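Local coordinates for protein nucleoporin nup120 (Schizosaccharomyces pombe, PDB 4GQ2) that serves as a structural component of the nuclear pore complex, where nucleoporins can also dock transiently associated nuclear transport factors, at residues V89-K100 with Q668-A676; Y844-K852 with Y899-E910. One frame throughout, in Å; residues are numbered along the deposited sequence.

Contact 1. Residues V89-K100 with Q668-A676; sequences VSLNSKKEPLSK and QSPSLFLCA
S669 meets the 89-100 loop at two points: its backbone O lies 3.0 Å from S93 CB, while its side-chain OG lies 3.7 Å from L98 CD2. That hydroxyl also donates to P670 O, and the same L98 methyl reaches P670 O at 3.6 Å. S671 makes the one hydrogen bond between the segments: OG donates to S90 O over 2.8 Å, approaching 18° out of the carbonyl plane at a C=O...donor angle of 157°. The same OG accepts from L674 N at 2.9 Å, so it N-caps helix 672-703. With an alanine here, S90 O is likely to lose this donor and the L674 amide its cap. The N terminus of helix 672-703, in the Nup120 helical domain, is set against the loop between strands 83-88 and 101-106 of the beta-propeller domain. L672 reaches S99 O through CD1 and packs its CG near L98 CD1. F673, with CG anti to its backbone N (chi1 -179°), puts one ring face under V89 CB, a CH-pi contact 4.2 Å from the centroid; L91 CD1 touches the ring edge at CD2, 3.4 Å away. F17 also stacks on this ring. L674 CD1 then approaches L91 O to 3.5 Å.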
loop_
_atom_site.group_PDB
_atom_site.type_symbol
_atom_site.label_atom_id
_atom_site.label_comp_id
_atom_site.label_asym_id
_atom_site.label_seq_id
_atom_site.Cartn_x
_atom_site.Cartn_y
_atom_site.Cartn_z
ATOM N N VAL A 89 21.520 -6.876 2.094
ATOM C CA VAL A 89 20.433 -7.706 1.581
ATOM C C VAL A 89 20.308 -9.010 2.361
ATOM O O VAL A 89 19.760 -9.992 1.851
ATOM C CB VAL A 89 20.589 -7.991 0.068
ATOM C CG1 VAL A 89 20.539 -6.696 -0.730
ATOM C CG2 VAL A 89 21.891 -8.736 -0.216
ATOM N N SER A 90 20.810 -9.005 3.600
ATOM C CA SER A 90 20.775 -10.183 4.475
ATOM C C SER A 90 19.349 -10.648 4.705
ATOM O O SER A 90 18.471 -9.837 4.985
ATOM C CB SER A 90 21.408 -9.878 5.834
ATOM O OG SER A 90 22.636 -9.195 5.686
ATOM N N LEU A 91 19.136 -11.957 4.590
ATOM C CA LEU A 91 17.830 -12.583 4.817
ATOM C C LEU A 91 17.717 -13.185 6.215
ATOM O O LEU A 91 16.621 -13.260 6.776
ATOM C CB LEU A 91 17.557 -13.661 3.759
ATOM C CG LEU A 91 16.632 -13.349 2.573
ATOM C CD1 LEU A 91 16.618 -11.874 2.236
ATOM C CD2 LEU A 91 17.005 -14.169 1.343
ATOM N N ASN A 92 18.855 -13.615 6.763
ATOM C CA ASN A 92 18.914 -14.197 8.106
ATOM C C ASN A 92 18.777 -13.142 9.193
ATOM O O ASN A 92 19.085 -11.968 8.974
ATOM C CB ASN A 92 20.226 -14.962 8.310
ATOM C CG ASN A 92 20.322 -16.208 7.450
ATOM O OD1 ASN A 92 19.366 -16.980 7.331
ATOM N ND2 ASN A 92 21.488 -16.414 6.845
ATOM N N SER A 93 18.301 -13.561 10.357
ATOM C CA SER A 93 18.245 -12.671 11.514
ATOM C C SER A 93 19.627 -12.569 12.154
ATOM O O SER A 93 20.371 -13.552 12.195
ATOM C CB SER A 93 17.205 -13.150 12.538
ATOM O OG SER A 93 17.205 -14.561 12.676
ATOM N N LYS A 94 19.974 -11.378 12.631
ATOM C CA LYS A 94 21.229 -11.189 13.348
ATOM C C LYS A 94 21.007 -10.864 14.822
ATOM O O LYS A 94 19.872 -10.723 15.278
ATOM C CB LYS A 94 22.092 -10.112 12.674
ATOM C CG LYS A 94 23.159 -10.669 11.740
ATOM C CD LYS A 94 22.696 -10.747 10.289
ATOM C CE LYS A 94 23.333 -9.665 9.424
ATOM N NZ LYS A 94 22.973 -8.278 9.834
ATOM N N LYS A 95 22.109 -10.781 15.562
ATOM C CA LYS A 95 22.107 -10.256 16.920
ATOM C C LYS A 95 22.364 -8.748 16.871
ATOM O O LYS A 95 22.859 -8.166 17.840
ATOM C CB LYS A 95 23.214 -10.920 17.745
ATOM C CG LYS A 95 22.884 -12.289 18.318
ATOM C CD LYS A 95 23.986 -12.744 19.268
ATOM C CE LYS A 95 23.626 -14.031 19.997
ATOM N NZ LYS A 95 23.732 -15.241 19.134
ATOM N N GLU A 96 22.026 -8.121 15.743
ATOM C CA GLU A 96 22.506 -6.768 15.443
ATOM C C GLU A 96 21.391 -5.747 15.180
ATOM O O GLU A 96 20.271 -6.130 14.843
ATOM C CB GLU A 96 23.485 -6.812 14.260
ATOM C CG GLU A 96 24.707 -7.696 14.491
ATOM C CD GLU A 96 25.926 -7.260 13.695
ATOM O OE1 GLU A 96 26.247 -6.050 13.702
ATOM O OE2 GLU A 96 26.577 -8.131 13.076
ATOM N N PRO A 97 21.698 -4.438 15.330
ATOM C CA PRO A 97 20.722 -3.396 14.983
ATOM C C PRO A 97 20.396 -3.441 13.494
ATOM O O PRO A 97 21.244 -3.836 12.685
ATOM C CB PRO A 97 21.455 -2.087 15.308
ATOM C CG PRO A 97 22.614 -2.470 16.168
ATOM C CD PRO A 97 22.988 -3.859 15.747
ATOM N N LEU A 98 19.177 -3.039 13.144
ATOM C CA LEU A 98 18.710 -3.083 11.764
ATOM C C LEU A 98 19.537 -2.207 10.836
ATOM O O LEU A 98 20.043 -1.158 11.242
ATOM C CB LEU A 98 17.250 -2.655 11.683
ATOM C CG LEU A 98 16.236 -3.438 12.516
ATOM C CD1 LEU A 98 14.873 -2.783 12.376
ATOM C CD2 LEU A 98 16.178 -4.907 12.121
ATOM N N SER A 99 19.667 -2.650 9.588
ATOM C CA SER A 99 20.279 -1.837 8.545
ATOM C C SER A 99 19.272 -0.801 8.062
ATOM O O SER A 99 18.356 -1.117 7.312
ATOM C CB SER A 99 20.736 -2.715 7.380
ATOM O OG SER A 99 21.663 -3.691 7.811
ATOM N N LYS A 100 19.435 0.436 8.514
ATOM C CA LYS A 100 18.517 1.514 8.157
ATOM C C LYS A 100 19.159 2.461 7.159
ATOM O O LYS A 100 18.569 3.477 6.777
ATOM C CB LYS A 100 18.097 2.287 9.409
ATOM C CG LYS A 100 17.183 1.532 10.363
ATOM C CD LYS A 100 17.192 2.203 11.730
ATOM C CE LYS A 100 15.993 1.808 12.576
ATOM N NZ LYS A 100 16.055 2.420 13.937
ATOM N N GLN A 668 14.546 -13.749 17.139
ATOM C CA GLN A 668 13.638 -12.608 17.175
ATOM C C GLN A 668 13.522 -11.872 15.839
ATOM O O GLN A 668 12.740 -12.274 14.980
ATOM C CB GLN A 668 14.018 -11.639 18.304
ATOM C CG GLN A 668 13.532 -12.061 19.681
ATOM C CD GLN A 668 13.523 -10.918 20.677
ATOM O OE1 GLN A 668 14.547 -10.277 20.919
ATOM N NE2 GLN A 668 12.362 -10.661 21.271
ATOM N N SER A 669 14.313 -10.812 15.672
ATOM C CA SER A 669 14.070 -9.801 14.646
ATOM C C SER A 669 14.455 -10.220 13.230
ATOM O O SER A 669 15.569 -10.682 13.002
ATOM C CB SER A 669 14.770 -8.488 15.010
ATOM O OG SER A 669 14.345 -7.430 14.162
ATOM N N PRO A 670 13.522 -10.051 12.271
ATOM C CA PRO A 670 13.851 -10.187 10.858
ATOM C C PRO A 670 14.553 -8.930 10.370
ATOM O O PRO A 670 14.425 -7.876 10.993
ATOM C CB PRO A 670 12.483 -10.300 10.193
ATOM C CG PRO A 670 11.564 -9.540 11.094
ATOM C CD PRO A 670 12.091 -9.745 12.482
ATOM N N SER A 671 15.292 -9.035 9.270
ATOM C CA SER A 671 15.849 -7.848 8.639
ATOM C C SER A 671 14.719 -7.104 7.938
ATOM O O SER A 671 13.699 -7.705 7.577
ATOM C CB SER A 671 16.907 -8.233 7.613
ATOM O OG SER A 671 16.291 -8.747 6.443
ATOM N N LEU A 672 14.900 -5.805 7.726
ATOM C CA LEU A 672 13.936 -5.037 6.950
ATOM C C LEU A 672 13.784 -5.618 5.547
ATOM O O LEU A 672 12.664 -5.781 5.056
ATOM C CB LEU A 672 14.329 -3.563 6.894
ATOM C CG LEU A 672 14.176 -2.825 8.230
ATOM C CD1 LEU A 672 14.858 -1.462 8.156
ATOM C CD2 LEU A 672 12.706 -2.726 8.673
ATOM N N PHE A 673 14.910 -5.963 4.925
ATOM C CA PHE A 673 14.904 -6.528 3.582
ATOM C C PHE A 673 14.072 -7.806 3.487
ATOM O O PHE A 673 13.393 -8.037 2.474
ATOM C CB PHE A 673 16.329 -6.752 3.066
ATOM C CG PHE A 673 16.383 -7.313 1.671
ATOM C CD1 PHE A 673 15.997 -6.543 0.577
ATOM C CD2 PHE A 673 16.803 -8.610 1.453
ATOM C CE1 PHE A 673 16.045 -7.063 -0.704
ATOM C CE2 PHE A 673 16.847 -9.139 0.174
ATOM C CZ PHE A 673 16.467 -8.366 -0.907
ATOM N N LEU A 674 14.112 -8.624 4.538
ATOM C CA LEU A 674 13.253 -9.801 4.604
ATOM C C LEU A 674 11.765 -9.425 4.565
ATOM O O LEU A 674 10.999 -9.978 3.771
ATOM C CB LEU A 674 13.540 -10.646 5.839
ATOM C CG LEU A 674 12.676 -11.904 5.722
ATOM C CD1 LEU A 674 13.481 -13.124 5.296
ATOM C CD2 LEU A 674 11.898 -12.157 6.996
ATOM N N CYS A 675 11.371 -8.489 5.421
ATOM C CA CYS A 675 9.997 -8.004 5.468
ATOM C C CYS A 675 9.539 -7.484 4.110
ATOM O O CYS A 675 8.440 -7.813 3.659
ATOM C CB CYS A 675 9.839 -6.912 6.531
ATOM S SG CYS A 675 10.229 -7.485 8.195
ATOM N N ALA A 676 10.392 -6.697 3.456
ATOM C CA ALA A 676 10.091 -6.174 2.120
ATOM C C ALA A 676 9.909 -7.298 1.103
ATOM O O ALA A 676 8.998 -7.257 0.279
ATOM C CB ALA A 676 11.179 -5.221 1.669
#

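Contact 2. Residues Y844-K852 with Y899-E910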
loop_
_atom_site.group_PDB
_atom_site.type_symbol
_atom_site.label_atom_id
_atom_site.label_comp_id
_atom_site.label_asym_id
_atom_site.label_seq_id
_atom_site.Cartn_x
_atom_site.Cartn_y
_atom_site.Cartn_z
ATOM N N TYR A 844 -14.394 -3.043 20.868
ATOM C CA TYR A 844 -13.626 -2.264 21.827
ATOM C C TYR A 844 -12.455 -1.590 21.118
ATOM O O TYR A 844 -12.147 -0.414 21.365
ATOM C CB TYR A 844 -13.129 -3.165 22.970
ATOM C CG TYR A 844 -12.168 -2.487 23.921
ATOM C CD1 TYR A 844 -12.625 -1.567 24.862
ATOM C CD2 TYR A 844 -10.799 -2.760 23.880
ATOM C CE1 TYR A 844 -11.751 -0.941 25.739
ATOM C CE2 TYR A 844 -9.916 -2.130 24.753
ATOM C CZ TYR A 844 -10.405 -1.222 25.679
ATOM O OH TYR A 844 -9.548 -0.579 26.540
ATOM N N LEU A 845 -11.813 -2.325 20.221
ATOM C CA LEU A 845 -10.691 -1.772 19.464
ATOM C C LEU A 845 -11.156 -0.707 18.458
ATOM O O LEU A 845 -10.471 0.297 18.273
ATOM C CB LEU A 845 -9.877 -2.884 18.793
ATOM C CG LEU A 845 -8.655 -2.521 17.943
ATOM C CD1 LEU A 845 -7.510 -1.929 18.763
ATOM C CD2 LEU A 845 -8.212 -3.772 17.198
ATOM N N LYS A 846 -12.312 -0.917 17.825
ATOM C CA LYS A 846 -12.933 0.132 16.998
ATOM C C LYS A 846 -13.054 1.421 17.812
ATOM O O LYS A 846 -12.725 2.501 17.332
ATOM C CB LYS A 846 -14.317 -0.291 16.504
ATOM C CG LYS A 846 -14.313 -1.431 15.501
ATOM C CD LYS A 846 -15.695 -1.682 14.911
ATOM C CE LYS A 846 -16.156 -0.525 14.038
ATOM N NZ LYS A 846 -17.331 -0.897 13.199
ATOM N N ALA A 847 -13.495 1.288 19.060
ATOM C CA ALA A 847 -13.661 2.428 19.949
ATOM C C ALA A 847 -12.344 3.153 20.245
ATOM O O ALA A 847 -12.272 4.382 20.176
ATOM C CB ALA A 847 -14.343 1.989 21.235
ATOM N N LEU A 848 -11.303 2.392 20.568
ATOM C CA LEU A 848 -9.987 2.977 20.800
ATOM C C LEU A 848 -9.442 3.708 19.575
ATOM O O LEU A 848 -8.833 4.764 19.707
ATOM C CB LEU A 848 -8.989 1.911 21.226
ATOM C CG LEU A 848 -9.199 1.141 22.526
ATOM C CD1 LEU A 848 -8.102 0.106 22.593
ATOM C CD2 LEU A 848 -9.157 2.053 23.745
ATOM N N ILE A 849 -9.644 3.131 18.389
ATOM C CA ILE A 849 -9.170 3.727 17.145
ATOM C C ILE A 849 -9.900 5.059 16.914
ATOM O O ILE A 849 -9.265 6.090 16.681
ATOM C CB ILE A 849 -9.373 2.781 15.934
ATOM C CG1 ILE A 849 -8.477 1.544 16.056
ATOM C CG2 ILE A 849 -9.091 3.509 14.620
ATOM C CD1 ILE A 849 -8.996 0.342 15.281
ATOM N N TYR A 850 -11.228 5.042 17.005
ATOM C CA TYR A 850 -11.996 6.279 16.876
ATOM C C TYR A 850 -11.547 7.291 17.914
ATOM O O TYR A 850 -11.439 8.476 17.607
ATOM C CB TYR A 850 -13.491 6.046 17.048
ATOM C CG TYR A 850 -14.185 5.368 15.894
ATOM C CD1 TYR A 850 -14.033 5.826 14.579
ATOM C CD2 TYR A 850 -15.043 4.304 16.127
ATOM C CE1 TYR A 850 -14.698 5.207 13.528
ATOM C CE2 TYR A 850 -15.707 3.685 15.098
ATOM C CZ TYR A 850 -15.533 4.129 13.806
ATOM O OH TYR A 850 -16.209 3.470 12.813
ATOM N N LEU A 851 -11.287 6.821 19.136
ATOM C CA LEU A 851 -10.881 7.716 20.213
ATOM C C LEU A 851 -9.610 8.438 19.800
ATOM O O LEU A 851 -9.530 9.666 19.889
ATOM C CB LEU A 851 -10.654 6.956 21.518
ATOM C CG LEU A 851 -11.367 7.435 22.786
ATOM C CD1 LEU A 851 -10.606 6.975 24.018
ATOM C CD2 LEU A 851 -11.580 8.939 22.813
ATOM N N LYS A 852 -8.641 7.672 19.303
ATOM C CA LYS A 852 -7.362 8.231 18.849
ATOM C C LYS A 852 -7.487 9.125 17.609
ATOM O O LYS A 852 -6.621 9.950 17.349
ATOM C CB LYS A 852 -6.343 7.114 18.596
ATOM C CG LYS A 852 -5.854 6.416 19.858
ATOM C CD LYS A 852 -4.956 7.322 20.696
ATOM C CE LYS A 852 -4.565 6.657 22.006
ATOM N NZ LYS A 852 -3.969 7.637 22.949
ATOM N N TYR A 899 -15.449 -2.454 33.740
ATOM C CA TYR A 899 -15.420 -1.998 32.360
ATOM C C TYR A 899 -15.788 -0.519 32.292
ATOM O O TYR A 899 -15.049 0.274 31.704
ATOM C CB TYR A 899 -16.350 -2.874 31.499
ATOM C CG TYR A 899 -16.513 -2.431 30.054
ATOM C CD1 TYR A 899 -15.451 -2.511 29.154
ATOM C CD2 TYR A 899 -17.748 -1.956 29.581
ATOM C CE1 TYR A 899 -15.604 -2.119 27.833
ATOM C CE2 TYR A 899 -17.912 -1.563 28.264
ATOM C CZ TYR A 899 -16.833 -1.641 27.395
ATOM O OH TYR A 899 -16.975 -1.251 26.085
ATOM N N TYR A 900 -16.904 -0.143 32.917
ATOM C CA TYR A 900 -17.328 1.264 32.946
ATOM C C TYR A 900 -16.336 2.185 33.675
ATOM O O TYR A 900 -16.145 3.338 33.265
ATOM C CB TYR A 900 -18.741 1.412 33.524
ATOM C CG TYR A 900 -19.856 0.906 32.624
ATOM C CD1 TYR A 900 -19.786 1.042 31.236
ATOM C CD2 TYR A 900 -20.995 0.315 33.166
ATOM C CE1 TYR A 900 -20.811 0.583 30.414
ATOM C CE2 TYR A 900 -22.024 -0.141 32.356
ATOM C CZ TYR A 900 -21.926 -0.006 30.981
ATOM O OH TYR A 900 -22.943 -0.460 30.178
ATOM N N LEU A 901 -15.708 1.675 34.740
ATOM C CA LEU A 901 -14.611 2.382 35.416
ATOM C C LEU A 901 -13.438 2.592 34.459
ATOM O O LEU A 901 -12.897 3.699 34.355
ATOM C CB LEU A 901 -14.115 1.610 36.646
ATOM C CG LEU A 901 -13.616 2.362 37.897
ATOM C CD1 LEU A 901 -12.551 1.545 38.629
ATOM C CD2 LEU A 901 -13.105 3.777 37.640
ATOM N N HIS A 902 -13.038 1.524 33.773
ATOM C CA HIS A 902 -11.969 1.622 32.792
ATOM C C HIS A 902 -12.275 2.643 31.730
ATOM O O HIS A 902 -11.437 3.476 31.400
ATOM C CB HIS A 902 -11.702 0.278 32.149
ATOM C CG HIS A 902 -10.759 0.355 30.984
ATOM N ND1 HIS A 902 -11.133 0.051 29.731
ATOM C CD2 HIS A 902 -9.428 0.749 30.913
ATOM C CE1 HIS A 902 -10.092 0.223 28.903
ATOM N NE2 HIS A 902 -9.050 0.653 29.626
ATOM N N LEU A 903 -13.486 2.587 31.191
ATOM C CA LEU A 903 -13.926 3.552 30.195
ATOM C C LEU A 903 -13.863 4.977 30.713
ATOM O O LEU A 903 -13.350 5.864 30.032
ATOM C CB LEU A 903 -15.335 3.225 29.711
ATOM C CG LEU A 903 -15.406 1.951 28.873
ATOM C CD1 LEU A 903 -16.709 1.924 28.092
ATOM C CD2 LEU A 903 -14.213 1.865 27.938
ATOM N N SER A 904 -14.360 5.182 31.929
ATOM C CA SER A 904 -14.310 6.491 32.571
ATOM C C SER A 904 -12.900 7.078 32.561
ATOM O O SER A 904 -12.699 8.207 32.106
ATOM C CB SER A 904 -14.827 6.405 34.004
ATOM O OG SER A 904 -14.840 7.688 34.592
ATOM N N LYS A 905 -11.930 6.298 33.038
ATOM C CA LYS A 905 -10.531 6.737 33.105
ATOM C C LYS A 905 -9.958 6.964 31.706
ATOM O O LYS A 905 -9.073 7.804 31.525
ATOM C CB LYS A 905 -9.660 5.715 33.861
ATOM C CG LYS A 905 -10.015 5.510 35.330
ATOM C CD LYS A 905 -9.458 4.198 35.870
ATOM C CE LYS A 905 -8.192 4.392 36.694
ATOM N NZ LYS A 905 -8.506 4.779 38.100
ATOM N N LYS A 906 -10.464 6.213 30.725
ATOM C CA LYS A 906 -9.962 6.301 29.358
ATOM C C LYS A 906 -10.488 7.548 28.653
ATOM O O LYS A 906 -9.732 8.261 28.003
ATOM C CB LYS A 906 -10.298 5.040 28.553
ATOM C CG LYS A 906 -9.450 4.859 27.303
ATOM C CD LYS A 906 -8.077 4.320 27.664
ATOM C CE LYS A 906 -7.062 4.581 26.571
ATOM N NZ LYS A 906 -5.691 4.596 27.149
ATOM N N LEU A 907 -11.782 7.814 28.788
ATOM C CA LEU A 907 -12.344 9.040 28.242
ATOM C C LEU A 907 -11.701 10.253 28.910
ATOM O O LEU A 907 -11.528 11.296 28.276
ATOM C CB LEU A 907 -13.864 9.070 28.405
ATOM C CG LEU A 907 -14.782 8.390 27.374
ATOM C CD1 LEU A 907 -14.444 8.780 25.939
ATOM C CD2 LEU A 907 -14.786 6.878 27.527
ATOM N N PHE A 908 -11.329 10.087 30.182
ATOM C CA PHE A 908 -10.719 11.147 30.985
ATOM C C PHE A 908 -9.354 11.567 30.443
ATOM O O PHE A 908 -9.050 12.759 30.388
ATOM C CB PHE A 908 -10.608 10.717 32.460
ATOM C CG PHE A 908 -9.997 11.762 33.357
ATOM C CD1 PHE A 908 -10.780 12.782 33.898
ATOM C CD2 PHE A 908 -8.633 11.732 33.660
ATOM C CE1 PHE A 908 -10.218 13.748 34.722
ATOM C CE2 PHE A 908 -8.067 12.700 34.480
ATOM C CZ PHE A 908 -8.861 13.707 35.016
ATOM N N GLU A 909 -8.543 10.588 30.045
ATOM C CA GLU A 909 -7.212 10.856 29.496
ATOM C C GLU A 909 -7.311 11.666 28.210
ATOM O O GLU A 909 -6.448 12.497 27.923
ATOM C CB GLU A 909 -6.448 9.555 29.230
ATOM C CG GLU A 909 -5.963 8.828 30.478
ATOM C CD GLU A 909 -5.628 7.367 30.219
ATOM O OE1 GLU A 909 -5.030 7.057 29.164
ATOM O OE2 GLU A 909 -5.965 6.519 31.075
ATOM N N GLU A 910 -8.376 11.422 27.450
ATOM C CA GLU A 910 -8.601 12.089 26.171
ATOM C C GLU A 910 -9.399 13.385 26.338
ATOM O O GLU A 910 -9.794 14.014 25.349
ATOM C CB GLU A 910 -9.300 11.140 25.193
ATOM C CG GLU A 910 -8.533 9.850 24.920
ATOM C CD GLU A 910 -7.319 10.041 24.022
ATOM O OE1 GLU A 910 -6.281 9.403 24.297
ATOM O OE2 GLU A 910 -7.397 10.814 23.040
#
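K906, whose CG lies 4.1 Å from L851 CD1 on helix 844-852, ends in an NZ gripped by two carboxylates. E909 OE1, one turn along its own helix, meets it at 3.2 Å, and E882 forms a second salt bridge. With CG anti to the backbone N (chi1 -161°), CG reaches L851; the bend at chi2 then carries CE past L848 CD2 and takes the amine on to the carboxylates. A separate salt bridge crosses the contact: K852 NZ donates to E910 OE1 over 3.2 Å, from the syn side and 26° out of the carboxylate plane. E909 and E910 are poorly ordered, so their bonds are probably loose at the acid end. Beside these charges L851 packs, its CD1 3.7 Å from E910 CG and its CD2 4.2 Å from L907 CD1. The helix segments run nearly parallel, at 19°, but their axes stay 11.6 Å apart, so that contact is made through side chains. This geometry is consistent with an alpha-helical solenoid of the HEAT-repeat type, with helix 856-864 touching both partners: F863 meets A847 on one and L903 on the other. At the N-terminal end of the contact, Y844 inserts toward helix 895-909. Its CE1 edge faces L903 CD2 at 4.3 Å, and its CD1 approaches the rim of the Y899 ring at CE1, 4.2 Å away. The centre of that Y899 ring is covered on one face by L903 CG, and its hydroxyl bonds to the carbonyl of F863.

Overall arrangement
From the N terminus, the chain first supplies the 89-100 loop between two propeller strands. It then completes the remaining propeller strands and several helices, and contact 1 closes only when residues 668-676 return at the start of helix 672-703, with 567 residues in between. Contact 2 opens later and closes a far shorter loop: 46 residues, including helices 856-864 and 881-889, separate 844-852 from 899-910. The two closures therefore follow in series, neither nested nor crossed. The centres of contact 1 and contact 2 are about 36 Å apart, and the nearest atoms of contact 1 and contact 2 are about 21 Å apart. Contact 1 joins the propeller to the helical domain, whereas contact 2 ties helices together within the C-terminal HEAT region.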